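Side-chain contact in fatty acid/retinol binding protein protein 7, isoform A, confirmed BY transcript evidence (Caenorhabditis elegans, PDB 2W9Y), which probably binds fatty acids such as oleic acid, and retinoids, as a small helical lipid-carrier protein of the nematode FAR family: residues 33-38 against 60-65. Residues are numbered along the deposited sequence; the frame is centred on the assembly and turned at random.
Sequences PVLHEV and PELGKR
Val34 and Leu62 bring the short helix 32-39 and the first turns of helix 60-75 together, and their CA atoms, 8.7 Å apart, are the nearest pair across the two segments. The contact is small, burying 116 Å² in total, and it is entirely apolar. One methyl group carries it: CD2 of Leu62 reaches across and rests in the corner formed by Val34 and Leu35. Leu62 CD2 lies 3.8 Å from Val34 CB, with Val34 CG1 equally near, and it meets Leu35 CD2, also at 3.8 Å. The two approaches differ in character. Val34 and Leu62 run past each other in opposite senses, and the methyl lies against the valine branch carbon; Leu35 extends at a slant to Leu62 and adds its CG and CD2 as a second wall. Leu62 reaches this place because its CG stands anti to the backbone N (chi1 -166°), with CD2 directed at the partner helix. Its other methyl, CD1, turns toward the side chain of Arg65, three residues on in the same helix, and sits 3.7 Å above the guanidinium plane, displaced toward the rim of the group. The two terminal nitrogens of that guanidinium are engaged, NH2 in a salt bridge to Glu31 and NH1 in a hydrogen bond to Ser26, which should limit its swing beside the leucine. Further apolar cover comes from Phe23 and Ile27 around Leu62, and from Val55 of helix 51-58 against Leu35. The arrangement is a small helix-helix junction in the all-helical FAR fold, in which one leucine methyl of helix 60-75 packs against two consecutive side chains of helix 32-39, near one end of the molecule.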
loop_
_atom_site.group_PDB
_atom_site.type_symbol
_atom_site.label_atom_id
_atom_site.label_comp_id
_atom_site.label_asym_id
_atom_site.label_seq_id
_atom_site.Cartn_x
_atom_site.Cartn_y
_atom_site.Cartn_z
ATOM N N PRO A 33 -17.408 4.436 -2.500
ATOM C CA PRO A 33 -18.141 3.504 -3.353
ATOM C C PRO A 33 -17.573 3.462 -4.780
ATOM O O PRO A 33 -17.777 2.474 -5.473
ATOM C CB PRO A 33 -19.579 4.060 -3.381
ATOM C CG PRO A 33 -19.694 4.909 -2.209
ATOM C CD PRO A 33 -18.282 5.380 -1.783
ATOM N N VAL A 34 -16.917 4.540 -5.217
ATOM C CA VAL A 34 -16.219 4.515 -6.530
ATOM C C VAL A 34 -15.108 3.467 -6.467
ATOM O O VAL A 34 -14.995 2.615 -7.341
ATOM C CB VAL A 34 -15.601 5.880 -6.921
ATOM C CG1 VAL A 34 -14.771 5.777 -8.256
ATOM C CG2 VAL A 34 -16.668 6.971 -7.028
ATOM N N LEU A 35 -14.311 3.465 -5.402
ATOM C CA LEU A 35 -13.234 2.461 -5.312
ATOM C C LEU A 35 -13.810 1.059 -5.202
ATOM O O LEU A 35 -13.315 0.127 -5.803
ATOM C CB LEU A 35 -12.370 2.733 -4.047
ATOM C CG LEU A 35 -11.653 4.104 -4.152
ATOM C CD1 LEU A 35 -10.859 4.422 -2.891
ATOM C CD2 LEU A 35 -10.743 4.134 -5.459
ATOM N N HIS A 36 -14.856 0.915 -4.401
ATOM C CA HIS A 36 -15.543 -0.361 -4.256
ATOM C C HIS A 36 -15.971 -0.884 -5.608
ATOM O O HIS A 36 -15.641 -2.011 -5.959
ATOM C CB HIS A 36 -16.810 -0.161 -3.350
ATOM C CG HIS A 36 -17.411 -1.433 -2.841
ATOM N ND1 HIS A 36 -18.201 -2.250 -3.615
ATOM C CD2 HIS A 36 -17.383 -1.994 -1.616
ATOM C CE1 HIS A 36 -18.594 -3.293 -2.912
ATOM N NE2 HIS A 36 -18.127 -3.155 -1.683
ATOM N N GLU A 37 -16.751 -0.110 -6.358
ATOM C CA GLU A 37 -17.210 -0.580 -7.681
ATOM C C GLU A 37 -16.027 -1.036 -8.588
ATOM O O GLU A 37 -16.078 -2.083 -9.285
ATOM C CB GLU A 37 -18.049 0.541 -8.324
ATOM C CG GLU A 37 -18.886 0.236 -9.571
ATOM C CD GLU A 37 -19.470 1.525 -10.209
ATOM O OE1 GLU A 37 -19.506 2.588 -9.527
ATOM O OE2 GLU A 37 -19.912 1.479 -11.393
ATOM N N VAL A 38 -14.951 -0.291 -8.588
ATOM C CA VAL A 38 -13.868 -0.610 -9.517
ATOM C C VAL A 38 -13.092 -1.793 -9.044
ATOM O O VAL A 38 -12.815 -2.689 -9.860
ATOM C CB VAL A 38 -12.875 0.557 -9.713
ATOM C CG1 VAL A 38 -11.652 0.073 -10.525
ATOM C CG2 VAL A 38 -13.562 1.662 -10.436
ATOM N N PRO A 60 -12.244 11.694 -11.805
ATOM C CA PRO A 60 -10.912 12.133 -12.212
ATOM C C PRO A 60 -10.064 12.440 -11.034
ATOM O O PRO A 60 -8.900 12.017 -10.999
ATOM C CB PRO A 60 -11.203 13.402 -13.000
ATOM C CG PRO A 60 -12.445 12.988 -13.761
ATOM C CD PRO A 60 -13.279 12.168 -12.757
ATOM N N GLU A 61 -10.620 13.176 -10.075
ATOM C CA GLU A 61 -9.819 13.654 -8.952
ATOM C C GLU A 61 -9.374 12.551 -8.046
ATOM O O GLU A 61 -8.257 12.573 -7.543
ATOM C CB GLU A 61 -10.647 14.652 -8.121
ATOM C CG GLU A 61 -10.887 15.939 -8.856
ATOM C CD GLU A 61 -9.666 16.778 -8.791
ATOM O OE1 GLU A 61 -8.735 16.323 -8.063
ATOM O OE2 GLU A 61 -9.627 17.861 -9.418
ATOM N N LEU A 62 -10.264 11.589 -7.805
ATOM C CA LEU A 62 -9.870 10.408 -7.098
ATOM C C LEU A 62 -8.720 9.672 -7.806
ATOM O O LEU A 62 -7.766 9.208 -7.142
ATOM C CB LEU A 62 -11.091 9.470 -6.933
ATOM C CG LEU A 62 -10.987 8.334 -5.951
ATOM C CD1 LEU A 62 -10.511 8.899 -4.596
ATOM C CD2 LEU A 62 -12.341 7.568 -5.868
ATOM N N GLY A 63 -8.817 9.519 -9.131
ATOM C CA GLY A 63 -7.769 8.816 -9.895
ATOM C C GLY A 63 -6.425 9.556 -9.871
ATOM O O GLY A 63 -5.347 8.947 -9.822
ATOM N N LYS A 64 -6.496 10.868 -9.921
ATOM C CA LYS A 64 -5.289 11.708 -9.761
ATOM C C LYS A 64 -4.601 11.406 -8.404
ATOM O O LYS A 64 -3.364 11.215 -8.331
ATOM C CB LYS A 64 -5.635 13.220 -9.870
ATOM C CG LYS A 64 -4.502 14.127 -9.449
ATOM C CD LYS A 64 -4.880 15.608 -9.297
ATOM C CE LYS A 64 -5.426 15.901 -7.886
ATOM N NZ LYS A 64 -4.239 16.037 -6.968
ATOM N N ARG A 65 -5.401 11.402 -7.335
ATOM C CA ARG A 65 -4.852 11.086 -5.995
ATOM C C ARG A 65 -4.271 9.644 -5.898
ATOM O O ARG A 65 -3.170 9.433 -5.325
ATOM C CB ARG A 65 -5.904 11.352 -4.899
ATOM C CG ARG A 65 -6.168 12.824 -4.523
ATOM C CD ARG A 65 -7.053 12.760 -3.233
ATOM N NE ARG A 65 -8.382 12.952 -3.688
ATOM C CZ ARG A 65 -9.491 12.489 -3.156
ATOM N NH1 ARG A 65 -9.527 11.700 -2.078
ATOM N NH2 ARG A 65 -10.599 12.860 -3.761
#